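Local coordinates for oxidoreductase, iron/ascorbate family (Shewanella oneidensis, PDB 3ON7), which probably uses iron(II) and molecular oxygen to convert 2-oxoglutarate to ethene and, in a second reaction, to oxidise L-arginine, at residues A12-R17 and L121-T126; T115-L120 and E142-S147; E175-I180 and D267-E272; L201-P204 and I210-N213. One frame throughout, in Å; residues are numbered along the deposited sequence.

Interaction 1 (A12-R17 and L121-T126); sequences ADSAKR and LEWIET
Ala15 presses its methyl group onto the indole of Trp123, a CH-pi contact between two helices, 14-25 and 103-126, at the border of the double-stranded beta-helix fold of the 2-oxoglutarate oxygenases. Ala15 CB sits 3.6 Å from the centroid of the five-membered ring of Trp123 and 17° off the ring normal, squarely over one face. The closest pair is Ala15 CB with Trp123 CD2, at 3.4 Å. The backbone of Ala15 is close as well: its CA is 3.5 Å from Trp123 CE3, in the benzo half. Beside it, Ser14 OG approaches Trp123 CH2 obliquely at 3.9 Å, but its polar partners are Ala11 O and Tyr9 O. The indole reaches across because Trp123 CG stands beside the backbone N and anti to the carbonyl carbon (chi1 -73°). Replacing Trp123 by an alanine would probably leave the Ala15 methyl facing a gap between the helices, with no aromatic face to rest on. Further out, Val19 touches the indole from the next turn of helix 14-25, and Tyr127 meets Ala15. At the start of that helix Asp13 holds the N-cap position without a capping bond; its carboxylate instead pairs with Arg17. In that salt bridge Arg17 NH1 lies 3.1 Å from Asp13 OD1, the oxygen lying in the guanidinium plane while the donor comes from above the carboxylate plane.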
loop_
_atom_site.group_PDB
_atom_site.type_symbol
_atom_site.label_atom_id
_atom_site.label_comp_id
_atom_site.label_asym_id
_atom_site.label_seq_id
_atom_site.Cartn_x
_atom_site.Cartn_y
_atom_site.Cartn_z
ATOM N N ALA B 12 39.666 14.922 21.532
ATOM C CA ALA B 12 40.159 13.528 21.550
ATOM C C ALA B 12 39.176 12.566 22.210
ATOM O O ALA B 12 39.010 11.418 21.759
ATOM C CB ALA B 12 41.487 13.457 22.263
ATOM N N ASP B 13 38.522 13.037 23.276
ATOM C CA ASP B 13 37.526 12.224 23.985
ATOM C C ASP B 13 36.108 12.364 23.420
ATOM O O ASP B 13 35.148 11.979 24.069
ATOM C CB ASP B 13 37.545 12.516 25.506
ATOM C CG ASP B 13 37.208 13.983 25.862
ATOM O OD1 ASP B 13 37.163 14.864 24.969
ATOM O OD2 ASP B 13 37.025 14.262 27.072
ATOM N N SER B 14 35.964 12.875 22.202
ATOM C CA SER B 14 34.629 13.185 21.699
ATOM C C SER B 14 33.783 11.918 21.495
ATOM O O SER B 14 32.638 11.834 21.946
ATOM C CB SER B 14 34.717 13.998 20.411
ATOM O OG SER B 14 35.386 13.280 19.393
ATOM N N ALA B 15 34.361 10.926 20.839
ATOM C CA ALA B 15 33.646 9.702 20.552
ATOM C C ALA B 15 33.043 9.127 21.832
ATOM O O ALA B 15 31.828 8.864 21.894
ATOM C CB ALA B 15 34.582 8.688 19.861
ATOM N N LYS B 16 33.887 8.955 22.852
ATOM C CA LYS B 16 33.475 8.342 24.119
ATOM C C LYS B 16 32.346 9.122 24.755
ATOM O O LYS B 16 31.345 8.532 25.173
ATOM C CB LYS B 16 34.650 8.216 25.119
ATOM C CG LYS B 16 34.266 7.551 26.477
ATOM C CD LYS B 16 35.469 7.425 27.439
ATOM N N ARG B 17 32.508 10.440 24.838
ATOM C CA ARG B 17 31.475 11.302 25.455
ATOM C C ARG B 17 30.185 11.344 24.630
ATOM O O ARG B 17 29.092 11.438 25.189
ATOM C CB ARG B 17 32.007 12.722 25.670
ATOM C CG ARG B 17 33.020 12.861 26.826
ATOM C CD ARG B 17 33.846 14.110 26.667
ATOM N NE ARG B 17 33.011 15.299 26.522
ATOM C CZ ARG B 17 33.323 16.363 25.785
ATOM N NH1 ARG B 17 34.469 16.426 25.099
ATOM N NH2 ARG B 17 32.470 17.374 25.724
ATOM N N LEU B 121 28.125 5.427 13.915
ATOM C CA LEU B 121 27.702 4.071 14.272
ATOM C C LEU B 121 28.906 3.207 14.691
ATOM O O LEU B 121 28.778 2.397 15.594
ATOM C CB LEU B 121 26.939 3.409 13.137
ATOM C CG LEU B 121 25.561 3.998 12.876
ATOM C CD1 LEU B 121 25.159 3.728 11.436
ATOM C CD2 LEU B 121 24.497 3.446 13.866
ATOM N N GLU B 122 30.059 3.371 14.036
ATOM C CA GLU B 122 31.281 2.700 14.482
ATOM C C GLU B 122 31.573 3.086 15.930
ATOM O O GLU B 122 31.902 2.222 16.758
ATOM C CB GLU B 122 32.499 3.080 13.629
ATOM C CG GLU B 122 32.607 2.381 12.298
ATOM C CD GLU B 122 33.766 2.906 11.443
ATOM O OE1 GLU B 122 34.560 3.748 11.924
ATOM O OE2 GLU B 122 33.876 2.469 10.280
ATOM N N TRP B 123 31.466 4.384 16.225
ATOM C CA TRP B 123 31.667 4.882 17.587
ATOM C C TRP B 123 30.720 4.208 18.564
ATOM O O TRP B 123 31.126 3.781 19.640
ATOM C CB TRP B 123 31.465 6.395 17.668
ATOM C CG TRP B 123 32.559 7.228 17.072
ATOM C CD1 TRP B 123 33.673 6.802 16.403
ATOM C CD2 TRP B 123 32.598 8.645 17.051
ATOM N NE1 TRP B 123 34.422 7.880 15.992
ATOM C CE2 TRP B 123 33.774 9.025 16.366
ATOM C CE3 TRP B 123 31.755 9.639 17.563
ATOM C CZ2 TRP B 123 34.132 10.362 16.181
ATOM C CZ3 TRP B 123 32.104 10.972 17.371
ATOM C CH2 TRP B 123 33.287 11.321 16.692
ATOM N N ILE B 124 29.457 4.099 18.176
ATOM C CA ILE B 124 28.442 3.488 19.032
ATOM C C ILE B 124 28.791 2.035 19.325
ATOM O O ILE B 124 28.675 1.580 20.467
ATOM C CB ILE B 124 27.039 3.612 18.413
ATOM C CG1 ILE B 124 26.571 5.081 18.451
ATOM C CG2 ILE B 124 26.047 2.720 19.142
ATOM C CD1 ILE B 124 25.399 5.369 17.509
ATOM N N GLU B 125 29.249 1.314 18.306
ATOM C CA GLU B 125 29.622 -0.089 18.481
ATOM C C GLU B 125 30.858 -0.200 19.365
ATOM O O GLU B 125 30.852 -0.951 20.339
ATOM C CB GLU B 125 29.854 -0.766 17.134
ATOM C CG GLU B 125 29.919 -2.308 17.235
ATOM C CD GLU B 125 29.783 -3.019 15.895
ATOM O OE1 GLU B 125 29.335 -2.389 14.918
ATOM O OE2 GLU B 125 30.121 -4.224 15.830
ATOM N N THR B 126 31.898 0.573 19.046
ATOM C CA THR B 126 33.165 0.531 19.774
ATOM C C THR B 126 32.950 0.697 21.283
ATOM O O THR B 126 33.477 -0.088 22.061
ATOM C CB THR B 126 34.161 1.622 19.266
ATOM O OG1 THR B 126 34.676 1.260 17.966
ATOM C CG2 THR B 126 35.333 1.844 20.279
#

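Interaction 2 (T115-L120 and E142-S147); sequences TLASEL and EMIANS
Ile144 extends its CD1 methyl to the flank of helix 103-126, where it meets Ala117 and the backbone of Ser118. The contact across the segments is apolar and light. Ile144 CD1 is 4.5 Å from Ala117 CB and 4.4 Å from Ser118 N, and the CA atoms of Ser118 and Ile144 stay 7.8 Å apart, so one branch does most of the bridging. That branch gets there by its torsions: CG1 lies between the backbone N and the carbonyl carbon (chi1 66°), and CD1 continues outward in an extended arm (chi2 152°). Other apolar groups close round it, with Leu121 and Leu179 touching Ile144, and Leu252 of strand 245-252 meeting both Ile144 and Ala117. Hydrogen bonds shape each partner separately. On the helix, Leu120 N bonds to Leu116 O at 2.9 Å. Past Ile144 the chain reverses in a type II beta turn, closed by Ser147 N bonding to Ile144 O at 3.1 Å. The turn and the residue before it are tied to the chain beyond strand 245-252, since Ser147 OG bonds His253 O and the backbone of Met143, a selenomethionine, pairs with that of His255. Leu116 and Leu120 rest on Ile210 and Ile212 of strand 210-214. Helix 140-144 sits alongside here, while a long helix packed on the larger sheet is typical of the double-stranded beta-helix fold of 2-oxoglutarate oxygenases.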
loop_
_atom_site.group_PDB
_atom_site.type_symbol
_atom_site.label_atom_id
_atom_site.label_comp_id
_atom_site.label_asym_id
_atom_site.label_seq_id
_atom_site.Cartn_x
_atom_site.Cartn_y
_atom_site.Cartn_z
ATOM N N THR B 115 28.391 9.112 5.378
ATOM C CA THR B 115 29.766 8.856 5.834
ATOM C C THR B 115 29.918 9.231 7.315
ATOM O O THR B 115 30.407 8.415 8.100
ATOM C CB THR B 115 30.828 9.572 4.961
ATOM O OG1 THR B 115 30.779 9.039 3.631
ATOM C CG2 THR B 115 32.275 9.403 5.542
ATOM N N LEU B 116 29.445 10.409 7.722
ATOM C CA LEU B 116 29.516 10.762 9.153
ATOM C C LEU B 116 28.688 9.787 9.987
ATOM O O LEU B 116 29.156 9.321 11.022
ATOM C CB LEU B 116 29.048 12.202 9.421
ATOM C CG LEU B 116 29.110 12.776 10.855
ATOM C CD1 LEU B 116 30.522 12.729 11.425
ATOM C CD2 LEU B 116 28.570 14.223 10.903
ATOM N N ALA B 117 27.480 9.452 9.538
ATOM C CA ALA B 117 26.601 8.583 10.338
ATOM C C ALA B 117 27.216 7.194 10.511
ATOM O O ALA B 117 27.055 6.538 11.534
ATOM C CB ALA B 117 25.192 8.486 9.720
ATOM N N SER B 118 27.951 6.777 9.491
ATOM C CA SER B 118 28.648 5.509 9.493
ATOM C C SER B 118 29.803 5.522 10.485
ATOM O O SER B 118 29.995 4.559 11.230
ATOM C CB SER B 118 29.126 5.202 8.082
ATOM O OG SER B 118 29.343 3.821 7.919
ATOM N N GLU B 119 30.560 6.618 10.529
ATOM C CA GLU B 119 31.604 6.758 11.548
ATOM C C GLU B 119 30.974 6.768 12.933
ATOM O O GLU B 119 31.481 6.136 13.847
ATOM C CB GLU B 119 32.432 8.029 11.357
ATOM C CG GLU B 119 33.543 8.221 12.421
ATOM C CD GLU B 119 34.235 9.590 12.356
ATOM O OE1 GLU B 119 33.718 10.518 11.717
ATOM O OE2 GLU B 119 35.310 9.741 12.956
ATOM N N LEU B 120 29.866 7.483 13.086
ATOM C CA LEU B 120 29.186 7.582 14.378
ATOM C C LEU B 120 28.651 6.219 14.846
ATOM O O LEU B 120 28.699 5.892 16.042
ATOM C CB LEU B 120 28.038 8.595 14.309
ATOM C CG LEU B 120 28.411 10.063 14.023
ATOM C CD1 LEU B 120 27.139 10.920 14.040
ATOM C CD2 LEU B 120 29.472 10.600 15.019
ATOM N N GLU B 142 27.188 -1.603 8.631
ATOM C CA GLU B 142 26.785 -2.435 7.509
ATOM C C GLU B 142 25.284 -2.433 7.325
ATOM O O GLU B 142 24.818 -2.696 6.220
ATOM C CB GLU B 142 27.263 -3.884 7.677
ATOM C CG GLU B 142 28.653 -4.146 7.171
ATOM C CD GLU B 142 29.063 -5.603 7.345
ATOM O OE1 GLU B 142 28.240 -6.514 7.037
ATOM O OE2 GLU B 142 30.214 -5.818 7.800
HETATM N N MSE B 143 24.542 -2.132 8.401
HETATM C CA MSE B 143 23.074 -2.068 8.363
HETATM C C MSE B 143 22.561 -0.976 7.440
HETATM O O MSE B 143 21.477 -1.112 6.900
HETATM C CB MSE B 143 22.482 -1.839 9.776
HETATM C CG MSE B 143 22.712 -2.982 10.744
HETATM SE SE MSE B 143 21.926 -2.730 12.488
HETATM C CE MSE B 143 22.269 -4.508 13.214
ATOM N N ILE B 144 23.324 0.109 7.275
ATOM C CA ILE B 144 22.879 1.267 6.481
ATOM C C ILE B 144 23.654 1.475 5.169
ATOM O O ILE B 144 23.312 2.355 4.361
ATOM C CB ILE B 144 22.952 2.587 7.293
ATOM C CG1 ILE B 144 24.392 2.980 7.635
ATOM C CG2 ILE B 144 22.114 2.501 8.570
ATOM C CD1 ILE B 144 24.560 4.518 7.801
ATOM N N ALA B 145 24.720 0.714 4.959
ATOM C CA ALA B 145 25.490 0.874 3.719
ATOM C C ALA B 145 24.570 0.601 2.525
ATOM O O ALA B 145 24.058 -0.488 2.402
ATOM C CB ALA B 145 26.668 -0.082 3.700
ATOM N N ASN B 146 24.372 1.600 1.670
ATOM C CA ASN B 146 23.541 1.490 0.459
ATOM C C ASN B 146 22.132 1.039 0.759
ATOM O O ASN B 146 21.565 0.239 0.037
ATOM C CB ASN B 146 24.203 0.576 -0.582
ATOM C CG ASN B 146 25.486 1.183 -1.148
ATOM O OD1 ASN B 146 25.504 2.344 -1.557
ATOM N ND2 ASN B 146 26.557 0.409 -1.160
ATOM N N SER B 147 21.584 1.562 1.850
ATOM C CA SER B 147 20.244 1.260 2.261
ATOM C C SER B 147 19.258 1.987 1.379
ATOM O O SER B 147 19.321 3.211 1.218
ATOM C CB SER B 147 19.991 1.690 3.703
ATOM O OG SER B 147 18.599 1.713 3.932
#

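Interaction 3 (E175-I180 and D267-E272); sequences EDINLI and DSYLME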
loop_
_atom_site.group_PDB
_atom_site.type_symbol
_atom_site.label_atom_id
_atom_site.label_comp_id
_atom_site.label_asym_id
_atom_site.label_seq_id
_atom_site.Cartn_x
_atom_site.Cartn_y
_atom_site.Cartn_z
ATOM N N GLU B 175 8.686 9.764 18.414
ATOM C CA GLU B 175 9.915 9.003 18.293
ATOM C C GLU B 175 10.214 8.638 16.850
ATOM O O GLU B 175 9.323 8.512 16.039
ATOM C CB GLU B 175 9.831 7.735 19.117
ATOM C CG GLU B 175 9.774 8.016 20.600
ATOM C CD GLU B 175 8.498 7.529 21.234
ATOM O OE1 GLU B 175 7.397 7.757 20.665
ATOM O OE2 GLU B 175 8.615 6.902 22.304
ATOM N N ASP B 176 11.491 8.497 16.531
ATOM C CA ASP B 176 11.887 7.988 15.240
ATOM C C ASP B 176 11.871 6.479 15.295
ATOM O O ASP B 176 12.258 5.887 16.294
ATOM C CB ASP B 176 13.281 8.473 14.881
ATOM C CG ASP B 176 13.331 9.989 14.643
ATOM O OD1 ASP B 176 12.250 10.640 14.536
ATOM O OD2 ASP B 176 14.459 10.514 14.583
ATOM N N ILE B 177 11.406 5.858 14.218
ATOM C CA ILE B 177 11.380 4.407 14.140
ATOM C C ILE B 177 12.695 3.810 13.690
ATOM O O ILE B 177 12.940 2.626 13.898
ATOM C CB ILE B 177 10.270 3.935 13.180
ATOM C CG1 ILE B 177 9.846 2.496 13.537
ATOM C CG2 ILE B 177 10.698 4.071 11.721
ATOM C CD1 ILE B 177 8.790 1.910 12.578
ATOM N N ASN B 178 13.536 4.617 13.046
ATOM C CA ASN B 178 14.666 4.089 12.275
ATOM C C ASN B 178 15.900 3.807 13.146
ATOM O O ASN B 178 15.772 3.643 14.359
ATOM C CB ASN B 178 14.975 5.049 11.136
ATOM C CG ASN B 178 15.129 6.465 11.615
ATOM O OD1 ASN B 178 14.147 7.079 11.997
ATOM N ND2 ASN B 178 16.357 6.962 11.671
ATOM N N LEU B 179 17.080 3.685 12.527
ATOM C CA LEU B 179 18.305 3.329 13.260
ATOM C C LEU B 179 18.873 4.540 13.956
ATOM O O LEU B 179 18.864 4.591 15.180
ATOM C CB LEU B 179 19.344 2.674 12.351
ATOM C CG LEU B 179 20.388 1.849 13.122
ATOM C CD1 LEU B 179 19.769 0.626 13.767
ATOM C CD2 LEU B 179 21.540 1.445 12.215
ATOM N N ILE B 180 19.381 5.501 13.187
ATOM C CA ILE B 180 19.704 6.820 13.720
ATOM C C ILE B 180 19.265 7.896 12.754
ATOM O O ILE B 180 19.151 7.666 11.549
ATOM C CB ILE B 180 21.220 7.041 14.050
ATOM C CG1 ILE B 180 22.110 6.856 12.817
ATOM C CG2 ILE B 180 21.675 6.119 15.188
ATOM C CD1 ILE B 180 23.547 7.307 13.044
ATOM N N ASP B 267 12.118 -5.219 8.683
ATOM C CA ASP B 267 10.891 -5.390 7.928
ATOM C C ASP B 267 9.722 -5.851 8.818
ATOM O O ASP B 267 8.652 -5.282 8.761
ATOM C CB ASP B 267 11.141 -6.401 6.802
ATOM C CG ASP B 267 10.038 -6.403 5.745
ATOM O OD1 ASP B 267 9.796 -5.371 5.089
ATOM O OD2 ASP B 267 9.425 -7.464 5.559
ATOM N N SER B 268 9.917 -6.875 9.642
ATOM C CA SER B 268 8.822 -7.361 10.481
ATOM C C SER B 268 8.507 -6.373 11.582
ATOM O O SER B 268 7.387 -6.350 12.082
ATOM C CB SER B 268 9.123 -8.761 11.067
ATOM O OG SER B 268 10.102 -8.704 12.105
ATOM N N TYR B 269 9.486 -5.567 11.981
ATOM C CA TYR B 269 9.256 -4.538 12.979
ATOM C C TYR B 269 8.343 -3.454 12.406
ATOM O O TYR B 269 7.407 -3.016 13.060
ATOM C CB TYR B 269 10.579 -3.921 13.434
ATOM C CG TYR B 269 10.449 -2.999 14.624
ATOM C CD1 TYR B 269 10.463 -3.492 15.910
ATOM C CD2 TYR B 269 10.294 -1.637 14.456
ATOM C CE1 TYR B 269 10.349 -2.645 17.005
ATOM C CE2 TYR B 269 10.168 -0.792 15.536
ATOM C CZ TYR B 269 10.191 -1.299 16.811
ATOM O OH TYR B 269 10.063 -0.448 17.896
ATOM N N LEU B 270 8.595 -3.037 11.170
ATOM C CA LEU B 270 7.738 -2.039 10.529
ATOM C C LEU B 270 6.312 -2.616 10.327
ATOM O O LEU B 270 5.312 -1.975 10.688
ATOM C CB LEU B 270 8.319 -1.640 9.202
ATOM C CG LEU B 270 7.571 -0.554 8.429
ATOM C CD1 LEU B 270 7.563 0.747 9.236
ATOM C CD2 LEU B 270 8.275 -0.381 7.056
HETATM N N MSE B 271 6.230 -3.834 9.793
HETATM C CA MSE B 271 4.934 -4.439 9.544
HETATM C C MSE B 271 4.136 -4.429 10.855
HETATM O O MSE B 271 2.960 -4.076 10.870
HETATM C CB MSE B 271 5.051 -5.875 8.997
HETATM C CG MSE B 271 5.499 -6.040 7.557
HETATM SE SE MSE B 271 4.632 -4.902 6.218
HETATM C CE MSE B 271 5.884 -3.502 6.189
ATOM N N GLU B 272 4.789 -4.771 11.960
ATOM C CA GLU B 272 4.106 -4.773 13.250
ATOM C C GLU B 272 3.594 -3.386 13.629
ATOM O O GLU B 272 2.497 -3.251 14.206
ATOM C CB GLU B 272 5.010 -5.332 14.335
ATOM C CG GLU B 272 4.299 -5.595 15.648
ATOM C CD GLU B 272 3.125 -6.585 15.513
ATOM O OE1 GLU B 272 3.179 -7.496 14.638
ATOM O OE2 GLU B 272 2.151 -6.438 16.296
#
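Ile177 meets two neighbours of helix 266-277 in different ways, Tyr269 along the edge of its ring and Leu270 crosswise. Ile177 CG1 approaches the ring edge, near its plane, and lies 3.9 Å from Tyr269 CE2; the two side chains slide past each other in opposite directions and nothing stacks. Against Leu270 the isoleucine crosses at about a right angle, its terminal CD1 meeting Leu270 CD1 at 3.7 Å. Both contacts follow from an extended isoleucine, with CG1 on the far side from the backbone N (chi1 -156°) and CD1 carrying straight on (chi2 -177°). Leu270 sets out past the loop, but its branched end swings nearer and supplies the second methyl. Tyr269 also packs edge-to-face with the ring of Tyr264 and touches Asp216 and Met217 of helix 216-221. A second subunit packs on the same region: its Leu277 and Val279 meet Ile177 and Leu270, and its Arg153 forms a salt bridge with Glu272. The loop also carries Asp176, just before Ile177; the donor atoms of Asp176, His174 and His231 face one vacant point, consistent with the two-histidine, one-carboxylate iron site of this family. Between loop and helix the contact is wholly apolar, so three side chains are held by shape, while polar groups of the helix such as Glu272 turn to a neighbouring subunit.

Interaction 4 (L201-P204 and I210-N213); sequences LDVP and IIIN
Flat groups play little part where Val203 and Pro204 meet Ile211: no ring or amide plane stacks across the contact, and the nearest such group is the backbone carbonyl of Pro204, whose O lies 4.0 Å from Ile211 CD1. That oxygen has its polar partner in Asn209 ND2. The main touch is between branched aliphatic chains meeting at a slant. Val203 CG1 is 3.9 Å from Ile211 CD1 and 3.9 Å from Ile211 CG2, with Ile211 CG1 a little further at 4.1 Å, so one valine methyl nestles against the fork of the isoleucine. The fork is turned to the valine because Ile211 CG1 stands beside the backbone N (chi1 -42°), and the bend at chi2 (-46°) brings CD1 round to the same methyl. Leu191 touches both residues, while Phe27 and Val29 of strand 27-31 meet Ile211 and Val193 meets Val203. Strand 200-202, which leads into Val203, belongs to the smaller sheet and strand 210-214 to the larger, so the pair helps fill the space between the two sheets of the double-stranded beta-helix. Cutting Ile211 back to an alanine would probably open a gap between these sheets and leave Val203 CG1 without the two branches it rests on. With a separation of 8.2 Å between Val203 CA and Ile211 CA and no hydrogen bond between the two segments, the contact rests on burial and shape.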
loop_
_atom_site.group_PDB
_atom_site.type_symbol
_atom_site.label_atom_id
_atom_site.label_comp_id
_atom_site.label_asym_id
_atom_site.label_seq_id
_atom_site.Cartn_x
_atom_site.Cartn_y
_atom_site.Cartn_z
ATOM N N LEU B 201 14.275 18.872 27.773
ATOM C CA LEU B 201 15.613 19.414 27.611
ATOM C C LEU B 201 15.736 20.154 26.283
ATOM O O LEU B 201 15.335 19.627 25.252
ATOM C CB LEU B 201 16.659 18.293 27.647
ATOM C CG LEU B 201 16.741 17.447 28.926
ATOM C CD1 LEU B 201 17.520 16.160 28.684
ATOM C CD2 LEU B 201 17.367 18.265 30.054
ATOM N N ASP B 202 16.305 21.360 26.319
ATOM C CA ASP B 202 16.612 22.136 25.125
ATOM C C ASP B 202 17.891 21.626 24.455
ATOM O O ASP B 202 18.863 21.276 25.117
ATOM C CB ASP B 202 16.758 23.623 25.470
ATOM C CG ASP B 202 15.428 24.271 25.885
ATOM O OD1 ASP B 202 14.428 24.184 25.120
ATOM O OD2 ASP B 202 15.383 24.876 26.976
ATOM N N VAL B 203 17.862 21.569 23.128
ATOM C CA VAL B 203 18.993 21.125 22.342
ATOM C C VAL B 203 19.699 22.365 21.812
ATOM O O VAL B 203 19.062 23.192 21.163
ATOM C CB VAL B 203 18.554 20.251 21.158
ATOM C CG1 VAL B 203 19.771 19.688 20.458
ATOM C CG2 VAL B 203 17.632 19.127 21.638
ATOM N N PRO B 204 20.997 22.524 22.126
ATOM C CA PRO B 204 21.759 23.657 21.585
ATOM C C PRO B 204 21.768 23.580 20.067
ATOM O O PRO B 204 22.228 22.591 19.517
ATOM C CB PRO B 204 23.164 23.458 22.150
ATOM C CG PRO B 204 22.982 22.554 23.341
ATOM C CD PRO B 204 21.766 21.735 23.110
ATOM N N ILE B 210 25.340 19.563 14.792
ATOM C CA ILE B 210 24.619 18.487 14.161
ATOM C C ILE B 210 24.090 17.591 15.285
ATOM O O ILE B 210 24.819 17.250 16.214
ATOM C CB ILE B 210 25.519 17.795 13.127
ATOM C CG1 ILE B 210 24.698 17.126 12.039
ATOM C CG2 ILE B 210 26.444 16.809 13.786
ATOM C CD1 ILE B 210 25.514 16.831 10.816
ATOM N N ILE B 211 22.794 17.285 15.212
ATOM C CA ILE B 211 22.070 16.575 16.279
ATOM C C ILE B 211 21.814 15.170 15.810
ATOM O O ILE B 211 21.356 14.964 14.684
ATOM C CB ILE B 211 20.705 17.245 16.599
ATOM C CG1 ILE B 211 20.850 18.759 16.611
ATOM C CG2 ILE B 211 20.109 16.739 17.954
ATOM C CD1 ILE B 211 22.049 19.274 17.378
ATOM N N ILE B 212 22.150 14.201 16.645
ATOM C CA ILE B 212 22.012 12.805 16.289
ATOM C C ILE B 212 21.207 12.098 17.350
ATOM O O ILE B 212 21.477 12.252 18.543
ATOM C CB ILE B 212 23.382 12.136 16.152
ATOM C CG1 ILE B 212 24.186 12.809 15.025
ATOM C CG2 ILE B 212 23.242 10.638 15.868
ATOM C CD1 ILE B 212 25.211 13.763 15.523
ATOM N N ASN B 213 20.219 11.309 16.922
ATOM C CA ASN B 213 19.402 10.580 17.869
ATOM C C ASN B 213 19.171 9.112 17.491
ATOM O O ASN B 213 19.154 8.746 16.316
ATOM C CB ASN B 213 18.105 11.337 18.140
ATOM C CG ASN B 213 17.116 11.273 16.986
ATOM O OD1 ASN B 213 17.214 12.019 15.997
ATOM N ND2 ASN B 213 16.120 10.408 17.127
#

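From the N terminus, interaction 1 closes the first long loop, bringing the end of helix 103-126 back to the start of helix 14-25. Before it closes, interaction 2 has opened on the same helix, so the two cross; interaction 2 closes at helix 140-144 and the turn after it. Interaction 3 opens later, in the loop between strands 169-174 and 180-184, and closes at the C-terminal helix 266-277. Interaction 4, a short return between the two sheets, falls wholly within that span. Side chains join them: Leu121 packs on Ile144, Leu179 and Ile180, and Leu120 meets Ile212. Asp176 OD2 and Asn213 ND2, 3.0 Å apart in a probable hydrogen bond, connect interactions 3 and 4.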